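Local coordinates for outer membrane protein YopM (Yersinia pestis, PDB 1JL5) that acts as a leucine-rich-repeat effector and virulence factor, probably altering host cell physiology to promote bacterial survival in host tissues, at residues L279-S293 / L299-C313. Sequence-based numbering, arbitrary orientation.
Sequences LTFLDVSENIFSGLS and LYYLNASSNEIRSLC. With CA (calcium ion), chain C.
Thr280 O accepts the backbone NH groups of both Tyr300 and Tyr301, where strands 281-283 and 301-303 begin to run parallel. Phe281 and Tyr301, each with CG anti to its backbone N (chi1 177° and 174°), point the same way, and their rings form an offset stack with centroids 4.3 Å apart. On the other face Leu282 lies beside Leu302, its CD2 3.8 Å from Leu302 CD1, as befits the buried leucine ladder of a leucine-rich repeat solenoid. Asp283 stacks its carboxylate on the Asn303 amide, planes 25° apart; both suit the strand end because OD1 of each accepts backbone N and OG of the serine two residues on (Ser285, Ser305), an Asx turn. Asn307 ND2 crosses from the next coil to Val284 O at 2.7 Å and also donates to Ala304 O, a rung of the asparagine ladder. Asn287 ND2 meets Val284 O from the opposite face and continues the ladder to Val264 O. Glu308 N donates to Phe289 O, beside a calcium ion bound by Asn307 O, Glu308 OE1, four waters and Asp266 of a second subunit; Glu308 OE2 salt-bridges Lys328. Leu292 meets Leu302 tip to tip, and Ala304's small methyl lets Leu292 CD1 pack closely against it.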
# COMPACT_ATOMS: atom_id res chain seq x y z
N LEU A 279 -14.34 27.53 -8.81
CA LEU A 279 -13.93 26.24 -8.29
C LEU A 279 -13.01 25.51 -9.25
O LEU A 279 -13.40 25.14 -10.35
CB LEU A 279 -15.16 25.37 -8.00
CG LEU A 279 -14.93 24.24 -6.99
CD1 LEU A 279 -14.51 24.83 -5.65
CD2 LEU A 279 -16.20 23.42 -6.85
N THR A 280 -11.78 25.30 -8.81
CA THR A 280 -10.78 24.63 -9.62
C THR A 280 -10.41 23.30 -8.99
O THR A 280 -9.88 22.41 -9.64
CB THR A 280 -9.52 25.46 -9.73
OG1 THR A 280 -9.05 25.75 -8.41
CG2 THR A 280 -9.80 26.77 -10.46
N PHE A 281 -10.70 23.18 -7.70
CA PHE A 281 -10.39 21.97 -6.96
C PHE A 281 -11.64 21.48 -6.27
O PHE A 281 -12.19 22.16 -5.40
CB PHE A 281 -9.28 22.25 -5.94
CG PHE A 281 -8.94 21.07 -5.08
CD1 PHE A 281 -9.82 20.64 -4.09
CD2 PHE A 281 -7.76 20.37 -5.28
CE1 PHE A 281 -9.52 19.53 -3.30
CE2 PHE A 281 -7.44 19.26 -4.49
CZ PHE A 281 -8.33 18.84 -3.51
N LEU A 282 -12.08 20.30 -6.65
CA LEU A 282 -13.27 19.75 -6.06
C LEU A 282 -13.07 18.31 -5.65
O LEU A 282 -12.80 17.44 -6.47
CB LEU A 282 -14.43 19.83 -7.04
CG LEU A 282 -15.77 19.27 -6.56
CD1 LEU A 282 -16.23 20.02 -5.31
CD2 LEU A 282 -16.79 19.40 -7.67
N ASP A 283 -13.19 18.05 -4.36
CA ASP A 283 -13.06 16.70 -3.89
C ASP A 283 -14.36 16.36 -3.22
O ASP A 283 -14.65 16.84 -2.13
CB ASP A 283 -11.91 16.55 -2.90
CG ASP A 283 -11.66 15.10 -2.55
OD1 ASP A 283 -12.63 14.31 -2.56
OD2 ASP A 283 -10.51 14.74 -2.26
N VAL A 284 -15.15 15.54 -3.88
CA VAL A 284 -16.43 15.11 -3.34
C VAL A 284 -16.36 13.60 -3.24
O VAL A 284 -17.37 12.92 -3.24
CB VAL A 284 -17.58 15.53 -4.26
CG1 VAL A 284 -17.70 17.04 -4.27
CG2 VAL A 284 -17.35 15.01 -5.67
N SER A 285 -15.14 13.09 -3.17
CA SER A 285 -14.94 11.66 -3.09
C SER A 285 -15.57 11.18 -1.80
O SER A 285 -15.76 11.95 -0.85
CB SER A 285 -13.45 11.32 -3.08
OG SER A 285 -12.84 11.79 -1.90
N GLU A 286 -15.92 9.91 -1.78
CA GLU A 286 -16.53 9.31 -0.61
C GLU A 286 -17.76 10.02 -0.12
O GLU A 286 -17.92 10.28 1.07
CB GLU A 286 -15.54 9.20 0.53
CG GLU A 286 -14.59 8.04 0.37
CD GLU A 286 -13.72 7.89 1.58
OE1 GLU A 286 -14.26 7.69 2.69
OE2 GLU A 286 -12.49 7.97 1.44
N ASN A 287 -18.63 10.37 -1.05
CA ASN A 287 -19.87 10.96 -0.66
C ASN A 287 -20.86 10.00 -1.25
O ASN A 287 -20.51 8.85 -1.49
CB ASN A 287 -19.99 12.37 -1.20
CG ASN A 287 -19.39 13.37 -0.26
OD1 ASN A 287 -20.03 13.76 0.71
ND2 ASN A 287 -18.15 13.76 -0.51
N ILE A 288 -22.07 10.44 -1.50
CA ILE A 288 -23.02 9.49 -2.05
C ILE A 288 -23.61 9.99 -3.33
O ILE A 288 -24.81 9.89 -3.56
CB ILE A 288 -24.09 9.15 -1.00
CG1 ILE A 288 -24.86 10.40 -0.59
CG2 ILE A 288 -23.41 8.58 0.23
CD1 ILE A 288 -26.01 10.10 0.37
N PHE A 289 -22.74 10.55 -4.16
CA PHE A 289 -23.15 11.05 -5.45
C PHE A 289 -23.41 9.87 -6.35
O PHE A 289 -22.60 8.95 -6.43
CB PHE A 289 -22.05 11.91 -6.04
CG PHE A 289 -21.89 13.22 -5.36
CD1 PHE A 289 -22.73 14.28 -5.67
CD2 PHE A 289 -20.92 13.39 -4.39
CE1 PHE A 289 -22.62 15.49 -5.00
CE2 PHE A 289 -20.80 14.60 -3.72
CZ PHE A 289 -21.65 15.65 -4.03
N SER A 290 -24.57 9.87 -7.00
CA SER A 290 -24.90 8.80 -7.92
C SER A 290 -24.44 9.29 -9.28
O SER A 290 -24.45 8.57 -10.27
CB SER A 290 -26.41 8.54 -7.91
OG SER A 290 -27.11 9.75 -8.10
N GLY A 291 -24.02 10.55 -9.30
CA GLY A 291 -23.52 11.14 -10.51
C GLY A 291 -23.13 12.58 -10.25
O GLY A 291 -23.32 13.10 -9.16
N LEU A 292 -22.55 13.21 -11.26
CA LEU A 292 -22.17 14.60 -11.17
C LEU A 292 -22.82 15.21 -12.40
O LEU A 292 -22.41 14.95 -13.52
CB LEU A 292 -20.65 14.76 -11.21
CG LEU A 292 -19.96 14.20 -9.96
CD1 LEU A 292 -18.46 14.35 -10.08
CD2 LEU A 292 -20.48 14.95 -8.72
N SER A 293 -23.87 15.99 -12.16
CA SER A 293 -24.61 16.61 -13.24
C SER A 293 -23.87 17.79 -13.83
O SER A 293 -23.98 18.08 -15.02
CB SER A 293 -25.97 17.06 -12.72
OG SER A 293 -25.82 17.96 -11.64
N LEU A 299 -12.75 23.89 -13.47
CA LEU A 299 -12.27 22.87 -12.55
C LEU A 299 -10.99 22.25 -13.08
O LEU A 299 -10.93 21.83 -14.23
CB LEU A 299 -13.33 21.78 -12.37
CG LEU A 299 -13.19 20.90 -11.14
CD1 LEU A 299 -13.46 21.74 -9.89
CD2 LEU A 299 -14.17 19.75 -11.23
N TYR A 300 -9.95 22.21 -12.25
CA TYR A 300 -8.70 21.60 -12.66
C TYR A 300 -8.66 20.20 -12.09
O TYR A 300 -8.18 19.25 -12.71
CB TYR A 300 -7.49 22.33 -12.08
CG TYR A 300 -7.22 23.70 -12.64
CD1 TYR A 300 -7.29 23.95 -14.01
CD2 TYR A 300 -6.83 24.74 -11.80
CE1 TYR A 300 -6.96 25.20 -14.53
CE2 TYR A 300 -6.50 25.99 -12.30
CZ TYR A 300 -6.57 26.21 -13.66
OH TYR A 300 -6.24 27.45 -14.15
N TYR A 301 -9.17 20.09 -10.87
CA TYR A 301 -9.14 18.84 -10.16
C TYR A 301 -10.48 18.39 -9.66
O TYR A 301 -11.20 19.12 -8.98
CB TYR A 301 -8.19 18.98 -8.97
CG TYR A 301 -8.17 17.79 -8.04
CD1 TYR A 301 -7.26 16.75 -8.22
CD2 TYR A 301 -9.02 17.74 -6.94
CE1 TYR A 301 -7.20 15.69 -7.33
CE2 TYR A 301 -8.96 16.68 -6.04
CZ TYR A 301 -8.05 15.66 -6.24
OH TYR A 301 -7.98 14.62 -5.33
N LEU A 302 -10.82 17.17 -10.00
CA LEU A 302 -12.05 16.61 -9.54
C LEU A 302 -11.75 15.25 -8.98
O LEU A 302 -11.21 14.37 -9.66
CB LEU A 302 -13.07 16.47 -10.67
CG LEU A 302 -14.29 15.66 -10.20
CD1 LEU A 302 -14.94 16.34 -9.00
CD2 LEU A 302 -15.29 15.52 -11.33
N ASN A 303 -12.03 15.09 -7.70
CA ASN A 303 -11.87 13.81 -7.08
C ASN A 303 -13.28 13.48 -6.65
O ASN A 303 -13.82 14.11 -5.73
CB ASN A 303 -10.96 13.88 -5.86
CG ASN A 303 -10.65 12.50 -5.32
OD1 ASN A 303 -11.36 11.54 -5.60
ND2 ASN A 303 -9.59 12.41 -4.53
N ALA A 304 -13.90 12.54 -7.35
CA ALA A 304 -15.25 12.12 -7.04
C ALA A 304 -15.19 10.62 -6.83
O ALA A 304 -16.17 9.90 -6.99
CB ALA A 304 -16.18 12.45 -8.21
N SER A 305 -14.00 10.14 -6.48
CA SER A 305 -13.81 8.72 -6.26
C SER A 305 -14.65 8.23 -5.10
O SER A 305 -15.02 8.98 -4.20
CB SER A 305 -12.34 8.42 -5.97
OG SER A 305 -11.93 9.09 -4.79
N SER A 306 -14.96 6.94 -5.14
CA SER A 306 -15.72 6.31 -4.07
C SER A 306 -17.05 6.94 -3.75
O SER A 306 -17.40 7.18 -2.60
CB SER A 306 -14.85 6.23 -2.82
OG SER A 306 -13.80 5.32 -3.07
N ASN A 307 -17.79 7.24 -4.81
CA ASN A 307 -19.12 7.77 -4.67
C ASN A 307 -19.89 6.65 -5.31
O ASN A 307 -19.44 5.51 -5.29
CB ASN A 307 -19.26 9.07 -5.45
CG ASN A 307 -18.91 10.27 -4.62
OD1 ASN A 307 -19.66 10.64 -3.73
ND2 ASN A 307 -17.75 10.86 -4.87
N GLU A 308 -21.03 6.95 -5.88
CA GLU A 308 -21.78 5.91 -6.54
C GLU A 308 -22.07 6.49 -7.91
O GLU A 308 -23.13 6.31 -8.48
CB GLU A 308 -23.07 5.61 -5.78
CG GLU A 308 -23.71 4.31 -6.20
CD GLU A 308 -22.90 3.11 -5.77
OE1 GLU A 308 -21.69 3.25 -5.47
OE2 GLU A 308 -23.47 2.01 -5.74
N ILE A 309 -21.08 7.22 -8.42
CA ILE A 309 -21.20 7.88 -9.70
C ILE A 309 -21.45 6.89 -10.81
O ILE A 309 -20.59 6.06 -11.12
CB ILE A 309 -19.94 8.68 -10.06
CG1 ILE A 309 -19.62 9.69 -8.96
CG2 ILE A 309 -20.14 9.37 -11.40
CD1 ILE A 309 -20.74 10.63 -8.67
N ARG A 310 -22.62 6.97 -11.41
CA ARG A 310 -22.97 6.09 -12.50
C ARG A 310 -22.65 6.78 -13.80
O ARG A 310 -22.50 6.14 -14.84
CB ARG A 310 -24.45 5.77 -12.49
CG ARG A 310 -24.94 5.04 -11.29
CD ARG A 310 -26.06 4.19 -11.77
NE ARG A 310 -27.11 4.02 -10.79
CZ ARG A 310 -28.22 3.35 -11.05
NH1 ARG A 310 -28.38 2.80 -12.25
NH2 ARG A 310 -29.16 3.22 -10.12
N SER A 311 -22.59 8.10 -13.75
CA SER A 311 -22.31 8.86 -14.94
C SER A 311 -21.71 10.19 -14.56
O SER A 311 -22.02 10.76 -13.51
CB SER A 311 -23.58 9.09 -15.75
OG SER A 311 -24.47 9.92 -15.03
N LEU A 312 -20.83 10.67 -15.42
CA LEU A 312 -20.19 11.94 -15.22
C LEU A 312 -20.71 12.86 -16.29
O LEU A 312 -20.85 12.47 -17.44
CB LEU A 312 -18.68 11.82 -15.39
CG LEU A 312 -17.86 11.19 -14.27
CD1 LEU A 312 -16.39 11.21 -14.67
CD2 LEU A 312 -18.08 11.97 -12.98
N CYS A 313 -21.01 14.09 -15.89
CA CYS A 313 -21.46 15.08 -16.84
C CYS A 313 -20.21 15.35 -17.67
O CYS A 313 -19.14 14.83 -17.37
CB CYS A 313 -21.86 16.35 -16.10
SG CYS A 313 -20.54 16.88 -15.00
CA CA C . -19.79 3.54 -4.23
O HOH W 1 -8.30 15.76 -2.85
O HOH W 2 -24.34 12.73 -14.84
O HOH W 3 -20.17 5.67 -2.44
O HOH W 4 -18.27 2.95 -5.94
O HOH W 5 -17.97 3.40 -2.81
O HOH W 6 -21.47 3.17 -2.43